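Local coordinates for protein M32 carboxypeptidase (Pyrococcus furiosus, PDB 1KA2) that releases amino acids one after another from the C-terminus of peptides, as a broad-specificity, cobalt-dependent metallocarboxypeptidase that spares proline, glycine, aspartate and glutamate, at residues I319-L323 against Y333-V338. Numbering follows the deposited sequence.
Sequences IYPVL and YTPEDV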
loop_
_atom_site.group_PDB
_atom_site.type_symbol
_atom_site.label_atom_id
_atom_site.label_comp_id
_atom_site.label_asym_id
_atom_site.label_seq_id
_atom_site.Cartn_x
_atom_site.Cartn_y
_atom_site.Cartn_z
ATOM N N ILE A 319 3.207 8.488 32.421
ATOM C CA ILE A 319 2.574 7.271 31.915
ATOM C C ILE A 319 2.168 6.286 33.015
ATOM O O ILE A 319 1.314 5.408 32.807
ATOM C CB ILE A 319 3.529 6.535 30.945
ATOM C CG1 ILE A 319 4.227 7.547 30.039
ATOM C CG2 ILE A 319 2.759 5.526 30.098
ATOM C CD1 ILE A 319 3.301 8.488 29.303
ATOM N N TYR A 320 2.781 6.439 34.186
ATOM C CA TYR A 320 2.523 5.552 35.314
ATOM C C TYR A 320 1.042 5.222 35.530
ATOM O O TYR A 320 0.665 4.051 35.600
ATOM C CB TYR A 320 3.118 6.140 36.606
ATOM C CG TYR A 320 2.972 5.217 37.785
ATOM C CD1 TYR A 320 3.611 3.979 37.801
ATOM C CD2 TYR A 320 2.142 5.548 38.858
ATOM C CE1 TYR A 320 3.428 3.092 38.846
ATOM C CE2 TYR A 320 1.950 4.664 39.915
ATOM C CZ TYR A 320 2.596 3.436 39.900
ATOM O OH TYR A 320 2.415 2.539 40.928
ATOM N N PRO A 321 0.184 6.247 35.637
ATOM C CA PRO A 321 -1.236 5.941 35.847
ATOM C C PRO A 321 -1.858 5.083 34.744
ATOM O O PRO A 321 -2.697 4.220 35.017
ATOM C CB PRO A 321 -1.880 7.326 35.980
ATOM C CG PRO A 321 -0.913 8.248 35.288
ATOM C CD PRO A 321 0.428 7.698 35.673
ATOM N N VAL A 322 -1.431 5.314 33.507
ATOM C CA VAL A 322 -1.941 4.566 32.367
ATOM C C VAL A 322 -1.509 3.108 32.433
ATOM O O VAL A 322 -2.257 2.208 32.043
ATOM C CB VAL A 322 -1.448 5.177 31.052
ATOM C CG1 VAL A 322 -1.969 4.370 29.874
ATOM C CG2 VAL A 322 -1.919 6.619 30.963
ATOM N N LEU A 323 -0.293 2.885 32.918
ATOM C CA LEU A 323 0.233 1.535 33.058
ATOM C C LEU A 323 -0.612 0.775 34.089
ATOM O O LEU A 323 -0.941 -0.395 33.902
ATOM C CB LEU A 323 1.700 1.582 33.517
ATOM C CG LEU A 323 2.766 2.119 32.555
ATOM C CD1 LEU A 323 4.144 1.992 33.208
ATOM C CD2 LEU A 323 2.737 1.338 31.245
ATOM N N TYR A 333 3.934 -2.811 41.554
ATOM C CA TYR A 333 5.107 -1.972 41.349
ATOM C C TYR A 333 4.839 -0.481 41.507
ATOM O O TYR A 333 3.714 -0.007 41.325
ATOM C CB TYR A 333 5.733 -2.234 39.973
ATOM C CG TYR A 333 6.044 -3.684 39.702
ATOM C CD1 TYR A 333 5.063 -4.543 39.203
ATOM C CD2 TYR A 333 7.312 -4.207 39.967
ATOM C CE1 TYR A 333 5.336 -5.892 38.971
ATOM C CE2 TYR A 333 7.595 -5.557 39.738
ATOM C CZ TYR A 333 6.604 -6.389 39.239
ATOM O OH TYR A 333 6.888 -7.708 38.993
ATOM N N THR A 334 5.895 0.255 41.841
ATOM C CA THR A 334 5.799 1.700 42.029
ATOM C C THR A 334 6.455 2.401 40.843
ATOM O O THR A 334 7.116 1.760 40.023
ATOM C CB THR A 334 6.553 2.137 43.284
ATOM O OG1 THR A 334 7.955 2.193 42.991
ATOM C CG2 THR A 334 6.318 1.137 44.405
ATOM N N PRO A 335 6.275 3.726 40.729
ATOM C CA PRO A 335 6.881 4.470 39.621
ATOM C C PRO A 335 8.414 4.406 39.594
ATOM O O PRO A 335 9.025 4.568 38.531
ATOM C CB PRO A 335 6.343 5.895 39.810
ATOM C CG PRO A 335 5.936 5.939 41.247
ATOM C CD PRO A 335 5.349 4.585 41.482
ATOM N N GLU A 336 9.033 4.178 40.754
ATOM C CA GLU A 336 10.494 4.067 40.818
ATOM C C GLU A 336 10.863 2.715 40.217
ATOM O O GLU A 336 11.890 2.571 39.558
ATOM C CB GLU A 336 11.003 4.140 42.265
ATOM C CG GLU A 336 11.696 5.453 42.639
ATOM C CD GLU A 336 13.002 5.697 41.882
ATOM O OE1 GLU A 336 13.923 4.856 41.974
ATOM O OE2 GLU A 336 13.112 6.742 41.201
ATOM N N ASP A 337 10.014 1.726 40.458
ATOM C CA ASP A 337 10.230 0.390 39.924
ATOM C C ASP A 337 10.218 0.462 38.405
ATOM O O ASP A 337 10.983 -0.225 37.734
ATOM C CB ASP A 337 9.128 -0.560 40.398
ATOM C CG ASP A 337 9.440 -1.198 41.738
ATOM O OD1 ASP A 337 8.493 -1.669 42.404
ATOM O OD2 ASP A 337 10.631 -1.241 42.113
ATOM N N VAL A 338 9.337 1.299 37.867
ATOM C CA VAL A 338 9.241 1.454 36.426
ATOM C C VAL A 338 10.466 2.212 35.952
ATOM O O VAL A 338 11.028 1.903 34.902
ATOM C CB VAL A 338 7.958 2.220 36.012
ATOM C CG1 VAL A 338 7.908 2.364 34.495
ATOM C CG2 VAL A 338 6.712 1.467 36.514
#
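Leu323 and Val338, two buried aliphatic residues, meet where helix 313-326 faces the first turn of helix 335-342: Leu323 CD1 lies 4.0 Å from Val338 CG1, and both CA-to-CB bonds point toward the opposite segment. The other methyl of the valine, CG2, comes within 4.2 Å of Tyr320 CD1 at the edge of the tyrosine ring. Branched aliphatic side chains suit this buried place, because they fill it without any polar group to satisfy, while the flat ring of Tyr320 spans the gap between the backbones. One face of that ring receives Pro335, whose CD sits 3.7 Å from the ring centroid and 24° off the ring normal, a CH-pi contact; the carbon adjoining the proline nitrogen is a good partner for an aromatic face because its hydrogens are slightly polarised. Proline also fits the first turn of a helix, where its nitrogen need not donate a hydrogen bond.

Farther out, the phenol reaches the turn before the helix, and Tyr320 OH donates to Tyr333 O at 2.9 Å, so a single side chain combines apolar packing with a bond to the backbone. Thr334 is the N-cap and forms a capping box with Asp337: its short hydroxyl, OG1, accepts from the first-turn amide Asp337 N (3.3 Å), which lacks a preceding helical carbonyl, and the carboxylate oxygen Asp337 OD1, three residues on, accepts from Thr334 N (3.3 Å). The hydroxyl of Tyr333 is hydrogen-bonded to Glu205.

The contact packs helix 313-326 against the N-terminal turn of helix 335-342, away from the metal site. Met330 of their short connection touches Tyr320 and Val338, while Ile319 and Val322 pack against helix 209-223.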